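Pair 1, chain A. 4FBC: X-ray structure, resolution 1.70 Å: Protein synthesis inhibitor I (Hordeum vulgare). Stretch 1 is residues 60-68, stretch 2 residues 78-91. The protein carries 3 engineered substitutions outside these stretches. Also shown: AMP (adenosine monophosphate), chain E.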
# COMPACT_ATOMS: atom_id res chain seq x y z
N PRO A 60 0.86 0.45 -20.30
CA PRO A 60 -0.03 0.84 -19.19
C PRO A 60 0.19 -0.14 -18.02
O PRO A 60 0.80 -1.18 -18.25
CB PRO A 60 -1.43 0.65 -19.77
CG PRO A 60 -1.24 0.71 -21.25
CD PRO A 60 0.10 0.11 -21.51
N PRO A 61 -0.31 0.19 -16.81
CA PRO A 61 -0.06 -0.71 -15.68
C PRO A 61 -0.55 -2.13 -15.94
O PRO A 61 -1.76 -2.35 -16.08
CB PRO A 61 -0.88 -0.08 -14.54
CG PRO A 61 -0.96 1.38 -14.91
CD PRO A 61 -1.03 1.41 -16.41
N SER A 62 0.37 -3.09 -16.03
CA SER A 62 0.01 -4.47 -16.36
C SER A 62 0.41 -5.50 -15.31
O SER A 62 0.29 -6.71 -15.55
CB SER A 62 0.60 -4.86 -17.73
OG SER A 62 1.97 -5.21 -17.61
N ARG A 63 0.88 -5.04 -14.15
CA ARG A 63 1.25 -5.93 -13.05
C ARG A 63 0.40 -5.60 -11.82
O ARG A 63 0.50 -4.50 -11.27
CB ARG A 63 2.75 -5.80 -12.74
CG ARG A 63 3.66 -6.25 -13.87
CD ARG A 63 5.13 -6.18 -13.47
NE ARG A 63 5.42 -7.10 -12.37
CZ ARG A 63 5.64 -6.71 -11.12
NH1 ARG A 63 5.63 -5.42 -10.82
NH2 ARG A 63 5.89 -7.62 -10.18
N TRP A 64 -0.43 -6.55 -11.41
CA TRP A 64 -1.42 -6.34 -10.34
C TRP A 64 -1.39 -7.48 -9.32
O TRP A 64 -0.98 -8.59 -9.65
CB TRP A 64 -2.83 -6.27 -10.94
CG TRP A 64 -3.00 -5.09 -11.86
CD1 TRP A 64 -2.64 -5.01 -13.17
CD2 TRP A 64 -3.57 -3.82 -11.52
NE1 TRP A 64 -2.95 -3.77 -13.67
CE2 TRP A 64 -3.52 -3.02 -12.68
CE3 TRP A 64 -4.11 -3.28 -10.35
CZ2 TRP A 64 -4.00 -1.70 -12.70
CZ3 TRP A 64 -4.58 -1.98 -10.37
CH2 TRP A 64 -4.52 -1.20 -11.54
N PHE A 65 -1.81 -7.19 -8.09
CA PHE A 65 -2.14 -8.25 -7.13
C PHE A 65 -3.49 -7.97 -6.50
O PHE A 65 -4.01 -6.86 -6.62
CB PHE A 65 -1.03 -8.48 -6.08
CG PHE A 65 -0.87 -7.36 -5.07
CD1 PHE A 65 -0.14 -6.22 -5.39
CD2 PHE A 65 -1.38 -7.49 -3.78
CE1 PHE A 65 0.05 -5.20 -4.46
CE2 PHE A 65 -1.20 -6.47 -2.83
CZ PHE A 65 -0.49 -5.32 -3.18
N HIS A 66 -4.08 -8.99 -5.88
CA HIS A 66 -5.32 -8.84 -5.15
C HIS A 66 -5.12 -8.97 -3.65
O HIS A 66 -4.28 -9.75 -3.19
CB HIS A 66 -6.37 -9.86 -5.60
CG HIS A 66 -6.93 -9.59 -6.96
ND1 HIS A 66 -7.89 -10.39 -7.54
CD2 HIS A 66 -6.66 -8.60 -7.85
CE1 HIS A 66 -8.19 -9.91 -8.73
NE2 HIS A 66 -7.46 -8.83 -8.94
N VAL A 67 -5.89 -8.20 -2.90
CA VAL A 67 -6.03 -8.41 -1.47
C VAL A 67 -7.49 -8.75 -1.22
O VAL A 67 -8.40 -8.06 -1.69
CB VAL A 67 -5.61 -7.18 -0.67
CG1 VAL A 67 -6.10 -7.28 0.78
CG2 VAL A 67 -4.09 -7.03 -0.71
N VAL A 68 -7.72 -9.85 -0.50
CA VAL A 68 -9.08 -10.23 -0.13
C VAL A 68 -9.27 -10.06 1.37
O VAL A 68 -8.53 -10.64 2.17
CB VAL A 68 -9.39 -11.67 -0.54
CG1 VAL A 68 -10.75 -12.08 -0.01
CG2 VAL A 68 -9.35 -11.79 -2.06
N LEU A 78 -14.11 -9.06 0.32
CA LEU A 78 -14.01 -7.89 -0.54
C LEU A 78 -12.66 -7.95 -1.24
O LEU A 78 -11.62 -8.07 -0.59
CB LEU A 78 -14.10 -6.61 0.28
CG LEU A 78 -13.69 -5.32 -0.43
CD1 LEU A 78 -14.70 -4.94 -1.51
CD2 LEU A 78 -13.52 -4.17 0.56
N THR A 79 -12.66 -7.90 -2.58
CA THR A 79 -11.41 -8.01 -3.32
C THR A 79 -10.93 -6.63 -3.74
O THR A 79 -11.70 -5.83 -4.29
CB THR A 79 -11.54 -8.93 -4.56
OG1 THR A 79 -12.04 -10.21 -4.17
CG2 THR A 79 -10.17 -9.13 -5.24
N LEU A 80 -9.67 -6.35 -3.44
CA LEU A 80 -9.03 -5.10 -3.83
C LEU A 80 -8.05 -5.37 -4.96
O LEU A 80 -7.29 -6.34 -4.91
CB LEU A 80 -8.25 -4.52 -2.65
CG LEU A 80 -9.01 -4.38 -1.34
CD1 LEU A 80 -8.13 -3.71 -0.28
CD2 LEU A 80 -10.28 -3.58 -1.56
N ALA A 81 -8.05 -4.51 -5.98
CA ALA A 81 -7.07 -4.59 -7.05
C ALA A 81 -6.00 -3.53 -6.85
O ALA A 81 -6.29 -2.33 -6.85
CB ALA A 81 -7.74 -4.41 -8.41
N ILE A 82 -4.75 -3.97 -6.67
CA ILE A 82 -3.66 -3.07 -6.31
C ILE A 82 -2.48 -3.29 -7.27
O ILE A 82 -2.15 -4.42 -7.61
CB ILE A 82 -3.20 -3.33 -4.85
CG1 ILE A 82 -4.38 -3.16 -3.88
CG2 ILE A 82 -2.07 -2.39 -4.47
CD1 ILE A 82 -4.09 -3.66 -2.44
N ARG A 83 -1.85 -2.20 -7.71
CA ARG A 83 -0.72 -2.32 -8.63
C ARG A 83 0.47 -2.97 -7.92
O ARG A 83 0.75 -2.65 -6.76
CB ARG A 83 -0.33 -0.95 -9.18
CG ARG A 83 -1.35 -0.41 -10.16
CD ARG A 83 -1.00 0.99 -10.66
NE ARG A 83 0.34 1.04 -11.24
CZ ARG A 83 0.82 2.07 -11.93
NH1 ARG A 83 0.06 3.15 -12.12
NH2 ARG A 83 2.05 2.03 -12.43
N ALA A 84 1.16 -3.87 -8.61
CA ALA A 84 2.32 -4.56 -8.01
C ALA A 84 3.63 -3.81 -8.21
O ALA A 84 4.68 -4.29 -7.77
CB ALA A 84 2.43 -6.00 -8.56
N ASP A 85 3.57 -2.65 -8.86
CA ASP A 85 4.78 -1.85 -9.07
C ASP A 85 4.88 -0.66 -8.12
O ASP A 85 5.98 -0.28 -7.72
CB ASP A 85 4.92 -1.40 -10.54
CG ASP A 85 3.64 -0.81 -11.12
OD1 ASP A 85 2.69 -0.53 -10.36
OD2 ASP A 85 3.58 -0.62 -12.36
N ASN A 86 3.74 -0.08 -7.75
CA ASN A 86 3.74 1.05 -6.82
C ASN A 86 2.72 0.95 -5.68
O ASN A 86 2.58 1.88 -4.89
CB ASN A 86 3.57 2.39 -7.57
CG ASN A 86 2.26 2.48 -8.30
OD1 ASN A 86 1.37 1.65 -8.11
ND2 ASN A 86 2.11 3.51 -9.16
N ILE A 87 2.04 -0.20 -5.58
CA ILE A 87 1.06 -0.48 -4.52
C ILE A 87 -0.12 0.52 -4.49
O ILE A 87 -0.69 0.80 -3.43
CB ILE A 87 1.74 -0.62 -3.13
CG1 ILE A 87 3.11 -1.31 -3.29
CG2 ILE A 87 0.85 -1.44 -2.17
CD1 ILE A 87 3.91 -1.42 -1.95
N TYR A 88 -0.49 1.05 -5.65
CA TYR A 88 -1.66 1.93 -5.73
C TYR A 88 -2.92 1.12 -5.76
O TYR A 88 -3.06 0.21 -6.57
CB TYR A 88 -1.64 2.76 -7.01
CG TYR A 88 -0.74 3.97 -7.00
CD1 TYR A 88 0.33 4.06 -6.13
CD2 TYR A 88 -0.97 5.02 -7.88
CE1 TYR A 88 1.15 5.17 -6.13
CE2 TYR A 88 -0.15 6.13 -7.90
CZ TYR A 88 0.91 6.20 -7.02
OH TYR A 88 1.73 7.31 -7.03
N LEU A 89 -3.87 1.48 -4.90
CA LEU A 89 -5.20 0.88 -4.96
C LEU A 89 -5.94 1.51 -6.13
O LEU A 89 -5.97 2.73 -6.25
CB LEU A 89 -5.97 1.18 -3.67
CG LEU A 89 -7.43 0.72 -3.62
CD1 LEU A 89 -7.56 -0.81 -3.79
CD2 LEU A 89 -8.08 1.20 -2.32
N GLU A 90 -6.54 0.70 -6.99
CA GLU A 90 -7.30 1.26 -8.11
C GLU A 90 -8.70 0.68 -8.28
O GLU A 90 -9.56 1.32 -8.89
CB GLU A 90 -6.52 1.16 -9.42
CG GLU A 90 -5.28 2.05 -9.50
CD GLU A 90 -5.59 3.54 -9.45
OE1 GLU A 90 -6.77 3.94 -9.61
OE2 GLU A 90 -4.65 4.33 -9.23
N GLY A 91 -8.93 -0.51 -7.74
CA GLY A 91 -10.22 -1.17 -7.88
C GLY A 91 -10.66 -1.96 -6.66
O GLY A 91 -9.83 -2.40 -5.86
P AMP E . 1.25 10.92 -7.05
O1P AMP E . -0.13 11.56 -7.01
O2P AMP E . 2.45 11.83 -7.16
O3P AMP E . 1.29 9.89 -8.16
O5' AMP E . 1.42 9.94 -5.81
C5' AMP E . 2.12 10.35 -4.64
C4' AMP E . 2.02 9.31 -3.55
O4' AMP E . 0.64 9.22 -3.09
C3' AMP E . 2.37 7.89 -3.97
O3' AMP E . 3.77 7.64 -3.97
C2' AMP E . 1.59 7.04 -2.97
O2' AMP E . 2.29 6.97 -1.72
C1' AMP E . 0.33 7.88 -2.77
N9 AMP E . -0.79 7.44 -3.64
C8 AMP E . -1.32 8.15 -4.67
N7 AMP E . -2.35 7.49 -5.27
C5 AMP E . -2.49 6.31 -4.61
C6 AMP E . -3.39 5.13 -4.71
N6 AMP E . -4.36 5.07 -5.67
N1 AMP E . -3.21 4.12 -3.82
C2 AMP E . -2.24 4.17 -2.88
N3 AMP E . -1.40 5.21 -2.72
C4 AMP E . -1.47 6.29 -3.54
O HOH W 1 6.19 -6.49 -7.60
O HOH W 2 1.23 -2.33 -12.91

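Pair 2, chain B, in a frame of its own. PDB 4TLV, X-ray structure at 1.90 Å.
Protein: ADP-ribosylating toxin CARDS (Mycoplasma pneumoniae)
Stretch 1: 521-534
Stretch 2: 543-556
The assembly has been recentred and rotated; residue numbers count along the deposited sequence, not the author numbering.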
# COMPACT_ATOMS: atom_id res chain seq x y z
N ASP B 521 -1.12 24.07 -7.64
CA ASP B 521 -0.67 24.34 -9.00
C ASP B 521 -0.81 23.11 -9.89
O ASP B 521 -0.01 22.17 -9.81
CB ASP B 521 0.78 24.83 -9.00
CG ASP B 521 1.26 25.27 -10.38
OD1 ASP B 521 0.56 25.03 -11.39
OD2 ASP B 521 2.34 25.87 -10.46
N GLU B 522 -1.82 23.14 -10.76
CA GLU B 522 -2.11 21.97 -11.59
C GLU B 522 -1.06 21.65 -12.64
O GLU B 522 -1.06 20.56 -13.20
CB GLU B 522 -3.50 22.09 -12.22
CG GLU B 522 -4.60 22.14 -11.18
CD GLU B 522 -5.98 22.06 -11.78
OE1 GLU B 522 -6.07 21.93 -13.02
OE2 GLU B 522 -6.96 22.14 -11.03
N ASN B 523 -0.14 22.59 -12.91
CA ASN B 523 0.97 22.30 -13.82
C ASN B 523 1.98 21.31 -13.25
O ASN B 523 2.85 20.84 -13.96
CB ASN B 523 1.68 23.58 -14.24
CG ASN B 523 0.81 24.45 -15.10
OD1 ASN B 523 0.35 24.02 -16.16
ND2 ASN B 523 0.57 25.68 -14.65
N PHE B 524 1.84 20.98 -11.97
CA PHE B 524 2.69 19.94 -11.38
C PHE B 524 1.89 18.66 -11.13
O PHE B 524 2.43 17.69 -10.59
CB PHE B 524 3.27 20.40 -10.03
CG PHE B 524 4.41 21.39 -10.14
CD1 PHE B 524 5.71 20.95 -10.34
CD2 PHE B 524 4.18 22.75 -9.99
CE1 PHE B 524 6.76 21.85 -10.42
CE2 PHE B 524 5.23 23.66 -10.07
CZ PHE B 524 6.52 23.21 -10.28
N LYS B 525 0.60 18.68 -11.50
CA LYS B 525 -0.28 17.52 -11.29
C LYS B 525 -0.52 16.68 -12.55
O LYS B 525 -0.84 17.22 -13.61
CB LYS B 525 -1.62 17.97 -10.69
CG LYS B 525 -1.45 18.71 -9.37
CD LYS B 525 -2.77 18.86 -8.65
CE LYS B 525 -2.54 19.44 -7.25
NZ LYS B 525 -3.84 19.68 -6.60
N TRP B 526 -0.38 15.36 -12.41
CA TRP B 526 -0.49 14.43 -13.54
C TRP B 526 -1.38 13.25 -13.20
O TRP B 526 -1.55 12.90 -12.03
CB TRP B 526 0.90 13.92 -13.94
CG TRP B 526 1.84 15.02 -14.24
CD1 TRP B 526 2.60 15.73 -13.35
CD2 TRP B 526 2.12 15.57 -15.53
NE1 TRP B 526 3.33 16.69 -14.01
CE2 TRP B 526 3.06 16.61 -15.35
CE3 TRP B 526 1.66 15.29 -16.82
CZ2 TRP B 526 3.56 17.36 -16.42
CZ3 TRP B 526 2.17 16.04 -17.89
CH2 TRP B 526 3.10 17.06 -17.68
N TYR B 527 -1.95 12.62 -14.22
CA TYR B 527 -2.72 11.39 -14.02
C TYR B 527 -2.48 10.42 -15.16
O TYR B 527 -2.03 10.80 -16.24
CB TYR B 527 -4.21 11.69 -13.85
CG TYR B 527 -4.86 12.28 -15.09
CD1 TYR B 527 -4.75 13.63 -15.38
CD2 TYR B 527 -5.56 11.47 -15.97
CE1 TYR B 527 -5.35 14.17 -16.53
CE2 TYR B 527 -6.16 11.99 -17.12
CZ TYR B 527 -6.05 13.34 -17.39
OH TYR B 527 -6.64 13.85 -18.53
N PHE B 528 -2.77 9.14 -14.90
CA PHE B 528 -2.51 8.08 -15.86
C PHE B 528 -3.81 7.67 -16.56
O PHE B 528 -4.89 7.73 -15.96
CB PHE B 528 -1.90 6.86 -15.15
CG PHE B 528 -0.60 7.17 -14.45
CD1 PHE B 528 -0.59 7.76 -13.20
CD2 PHE B 528 0.61 6.86 -15.06
CE1 PHE B 528 0.61 8.06 -12.56
CE2 PHE B 528 1.82 7.15 -14.43
CZ PHE B 528 1.82 7.75 -13.18
N SER B 529 -3.69 7.28 -17.83
CA SER B 529 -4.84 6.90 -18.66
C SER B 529 -4.57 5.60 -19.39
O SER B 529 -3.52 5.43 -19.99
CB SER B 529 -5.14 7.96 -19.74
OG SER B 529 -5.36 9.23 -19.16
N ARG B 530 -5.55 4.70 -19.37
CA ARG B 530 -5.45 3.46 -20.12
C ARG B 530 -5.85 3.66 -21.58
O ARG B 530 -5.31 3.02 -22.46
CB ARG B 530 -6.32 2.35 -19.47
CG ARG B 530 -5.87 1.95 -18.05
CD ARG B 530 -6.92 1.07 -17.37
NE ARG B 530 -7.12 -0.17 -18.13
CZ ARG B 530 -6.43 -1.29 -17.94
NH1 ARG B 530 -5.51 -1.35 -16.97
NH2 ARG B 530 -6.67 -2.35 -18.69
N ASP B 531 -6.80 4.57 -21.81
CA ASP B 531 -7.36 4.83 -23.13
C ASP B 531 -7.61 3.52 -23.90
O ASP B 531 -8.25 2.62 -23.36
CB ASP B 531 -6.49 5.83 -23.92
CG ASP B 531 -6.43 7.22 -23.25
OD1 ASP B 531 -7.46 7.71 -22.76
OD2 ASP B 531 -5.34 7.82 -23.21
N ASP B 532 -7.11 3.41 -25.13
CA ASP B 532 -7.30 2.20 -25.92
C ASP B 532 -6.04 1.35 -26.01
O ASP B 532 -5.88 0.55 -26.92
CB ASP B 532 -7.77 2.54 -27.35
CG ASP B 532 -9.15 3.17 -27.38
OD1 ASP B 532 -10.06 2.66 -26.69
OD2 ASP B 532 -9.33 4.18 -28.10
N LEU B 533 -5.12 1.56 -25.07
CA LEU B 533 -3.88 0.79 -25.05
C LEU B 533 -4.13 -0.68 -24.82
O LEU B 533 -5.05 -1.05 -24.08
CB LEU B 533 -2.95 1.30 -23.95
CG LEU B 533 -2.44 2.72 -24.20
CD1 LEU B 533 -1.71 3.29 -22.97
CD2 LEU B 533 -1.54 2.72 -25.42
N THR B 534 -3.30 -1.52 -25.44
CA THR B 534 -3.29 -2.94 -25.13
C THR B 534 -2.45 -3.13 -23.86
O THR B 534 -1.28 -2.79 -23.82
CB THR B 534 -2.72 -3.75 -26.31
OG1 THR B 534 -3.51 -3.47 -27.48
CG2 THR B 534 -2.77 -5.26 -26.03
N PHE B 543 2.08 -0.15 -20.29
CA PHE B 543 2.08 1.23 -20.79
C PHE B 543 0.86 2.00 -20.30
O PHE B 543 -0.22 1.42 -20.07
CB PHE B 543 2.01 1.23 -22.33
CG PHE B 543 3.24 0.71 -23.00
CD1 PHE B 543 4.46 1.36 -22.88
CD2 PHE B 543 3.16 -0.40 -23.83
CE1 PHE B 543 5.59 0.88 -23.54
CE2 PHE B 543 4.28 -0.88 -24.49
CZ PHE B 543 5.49 -0.24 -24.34
N ARG B 544 1.02 3.31 -20.16
CA ARG B 544 -0.08 4.24 -19.94
C ARG B 544 0.18 5.53 -20.70
O ARG B 544 1.33 5.87 -20.99
CB ARG B 544 -0.21 4.60 -18.46
CG ARG B 544 -0.51 3.43 -17.52
CD ARG B 544 -1.95 2.91 -17.72
NE ARG B 544 -2.27 1.91 -16.68
CZ ARG B 544 -1.86 0.65 -16.70
NH1 ARG B 544 -1.12 0.18 -17.70
NH2 ARG B 544 -2.21 -0.16 -15.70
N HIS B 545 -0.88 6.27 -21.00
CA HIS B 545 -0.75 7.68 -21.35
C HIS B 545 -0.71 8.50 -20.06
O HIS B 545 -1.29 8.11 -19.05
CB HIS B 545 -1.92 8.12 -22.24
CG HIS B 545 -1.92 7.47 -23.59
ND1 HIS B 545 -3.07 7.25 -24.32
CD2 HIS B 545 -0.91 6.96 -24.33
CE1 HIS B 545 -2.77 6.65 -25.45
NE2 HIS B 545 -1.46 6.46 -25.49
N ILE B 546 -0.02 9.63 -20.10
CA ILE B 546 0.07 10.51 -18.93
C ILE B 546 -0.34 11.93 -19.34
O ILE B 546 0.16 12.45 -20.33
CB ILE B 546 1.50 10.50 -18.32
CG1 ILE B 546 1.86 9.08 -17.87
CG2 ILE B 546 1.59 11.49 -17.15
CD1 ILE B 546 3.27 8.92 -17.34
N ARG B 547 -1.26 12.52 -18.60
CA ARG B 547 -1.76 13.85 -18.90
C ARG B 547 -1.70 14.76 -17.68
O ARG B 547 -1.77 14.30 -16.54
CB ARG B 547 -3.21 13.79 -19.40
CG ARG B 547 -3.35 13.13 -20.77
CD ARG B 547 -4.79 13.15 -21.27
NE ARG B 547 -4.86 12.63 -22.64
CZ ARG B 547 -4.96 11.34 -22.94
NH1 ARG B 547 -5.00 10.42 -21.98
NH2 ARG B 547 -5.01 10.96 -24.21
N CYS B 548 -1.60 16.06 -17.92
CA CYS B 548 -1.52 17.05 -16.86
C CYS B 548 -2.94 17.51 -16.48
O CYS B 548 -3.79 17.71 -17.35
CB CYS B 548 -0.65 18.22 -17.34
SG CYS B 548 -0.57 19.61 -16.22
N TYR B 549 -3.20 17.67 -15.19
CA TYR B 549 -4.51 18.16 -14.74
C TYR B 549 -4.89 19.51 -15.37
O TYR B 549 -6.07 19.77 -15.60
CB TYR B 549 -4.53 18.40 -13.23
CG TYR B 549 -4.80 17.22 -12.31
CD1 TYR B 549 -4.06 16.05 -12.39
CD2 TYR B 549 -5.74 17.33 -11.29
CE1 TYR B 549 -4.29 14.98 -11.48
CE2 TYR B 549 -5.97 16.29 -10.39
CZ TYR B 549 -5.24 15.12 -10.51
OH TYR B 549 -5.46 14.11 -9.59
N ALA B 550 -3.91 20.38 -15.55
CA ALA B 550 -4.20 21.78 -15.91
C ALA B 550 -5.14 21.90 -17.11
O ALA B 550 -6.17 22.57 -17.02
CB ALA B 550 -2.90 22.56 -16.16
N ASP B 551 -4.79 21.27 -18.22
CA ASP B 551 -5.58 21.38 -19.44
C ASP B 551 -5.42 20.13 -20.28
O ASP B 551 -5.50 20.18 -21.51
CB ASP B 551 -5.17 22.64 -20.24
CG ASP B 551 -6.22 23.05 -21.28
OD1 ASP B 551 -7.41 22.67 -21.13
OD2 ASP B 551 -5.85 23.76 -22.24
N ASN B 552 -5.17 19.00 -19.62
CA ASN B 552 -5.00 17.71 -20.30
C ASN B 552 -3.87 17.65 -21.32
O ASN B 552 -3.93 16.88 -22.27
CB ASN B 552 -6.31 17.24 -20.92
CG ASN B 552 -7.31 16.88 -19.87
OD1 ASN B 552 -6.93 16.38 -18.81
ND2 ASN B 552 -8.59 17.17 -20.12
N GLN B 553 -2.84 18.45 -21.09
CA GLN B 553 -1.63 18.37 -21.90
C GLN B 553 -1.03 16.99 -21.73
O GLN B 553 -0.94 16.50 -20.60
CB GLN B 553 -0.60 19.42 -21.45
CG GLN B 553 -1.11 20.86 -21.50
CD GLN B 553 -1.77 21.34 -20.21
OE1 GLN B 553 -2.27 20.56 -19.40
NE2 GLN B 553 -1.76 22.65 -20.02
N GLN B 554 -0.61 16.39 -22.84
CA GLN B 554 -0.17 15.00 -22.84
C GLN B 554 1.34 14.83 -22.90
O GLN B 554 2.03 15.38 -23.77
CB GLN B 554 -0.82 14.20 -23.98
CG GLN B 554 -0.53 12.71 -23.87
CD GLN B 554 -1.23 11.88 -24.94
OE1 GLN B 554 -2.02 12.39 -25.73
NE2 GLN B 554 -0.93 10.58 -24.97
N LEU B 555 1.86 14.04 -21.96
CA LEU B 555 3.28 13.73 -21.91
C LEU B 555 3.67 12.79 -23.04
O LEU B 555 3.05 11.74 -23.23
CB LEU B 555 3.62 13.06 -20.56
CG LEU B 555 5.10 12.95 -20.22
CD1 LEU B 555 5.70 14.37 -20.05
CD2 LEU B 555 5.31 12.13 -18.96
N LYS B 556 4.70 13.17 -23.80
CA LYS B 556 5.25 12.30 -24.83
C LYS B 556 6.77 12.44 -24.93
O LYS B 556 7.35 13.32 -24.30
CB LYS B 556 4.62 12.60 -26.20
CG LYS B 556 3.11 12.47 -26.24
CD LYS B 556 2.61 12.47 -27.69
CE LYS B 556 1.13 12.77 -27.77
NZ LYS B 556 0.68 12.88 -29.19
O HOH W 3 -8.22 22.67 -14.52
O HOH W 4 0.57 -1.96 -21.78

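The sharpest difference between the two pairs lies on the sheet face that carries A:Phe65 in pair 1 and B:Tyr527 in pair 2: it is apolar in the first and largely polar in the second. In pair 1, A:Val67 and A:Leu80 meet on this face (CB to CB, 4.2 Å), and A:Val67 CG2 lies 3.8 Å from A:Ile82 CD1. The matching residues of pair 2 are B:Ser529, B:His545 and B:Arg547, and the last two converge on one carboxylate. B:His545 ND1 donates to B:Asp531 OD2 at 2.6 Å, and B:Arg547 NH1 forms a salt bridge with the same B:Asp531 OD2 at 2.9 Å. B:Asp531 belongs to a type II' turn from B:Arg530 to B:Leu533, which also brings B:Leu533 CD1 over the B:His545 ring, 4.0 Å from its centroid.

Beneath these differences the backbones agree to 0.7 Å over 14 central residues. In each pair the strand of stretch 1 runs antiparallel to the first strand of stretch 2, with strand directions at 153° in pair 1 and 146° in pair 2. Equivalent hydrogen bonds hold the register: A:Phe65 N to A:Ile82 O is 2.8 Å, and B:Tyr527 N to B:Arg547 O is 2.9 Å. The ladder extends just past that strand of stretch 2, where A:Ala84 N reaches A:Arg63 O at 2.8 Å and B:Tyr549 N reaches B:Lys525 O at 2.9 Å.

A:Trp64 and B:Trp526 superpose with side-chain centres 0.4 Å apart and share the m rotamer. Each six-membered ring receives a CH group over a face, but from different residues: A:Arg83 CG lies 3.7 Å from the A:Trp64 centroid, whereas the matching B:Cys548 places CB 3.9 Å from that of B:Trp526. Past CG the longer arginine leads away from the ring, and A:Arg83 NE forms a salt bridge with A:Asp85 OD1 at 3.0 Å.

A:Phe65 and B:Tyr527 coincide equally well, both in the p rotamer. The phenylalanine ring takes A:Ile82 CB over one face, 4.0 Å from its centroid, and has A:Ile87 CG2 at its edge, 4.2 Å from CZ. At that matching position pair 2 has B:Asn552, whose OD1 accepts a 2.6 Å hydrogen bond from B:Tyr527 OH, so a polar link replaces an apolar contact.

At the match that follows A:Arg83 and B:Cys548, small A:Ala84 gives way to B:Tyr549. A:Ala84 CB lies over the A:Arg63 guanidinium; in pair 2 the larger ring instead takes B:Lys525 CB over its face, 3.9 Å from the centroid, and meets the edge of B:Tyr527.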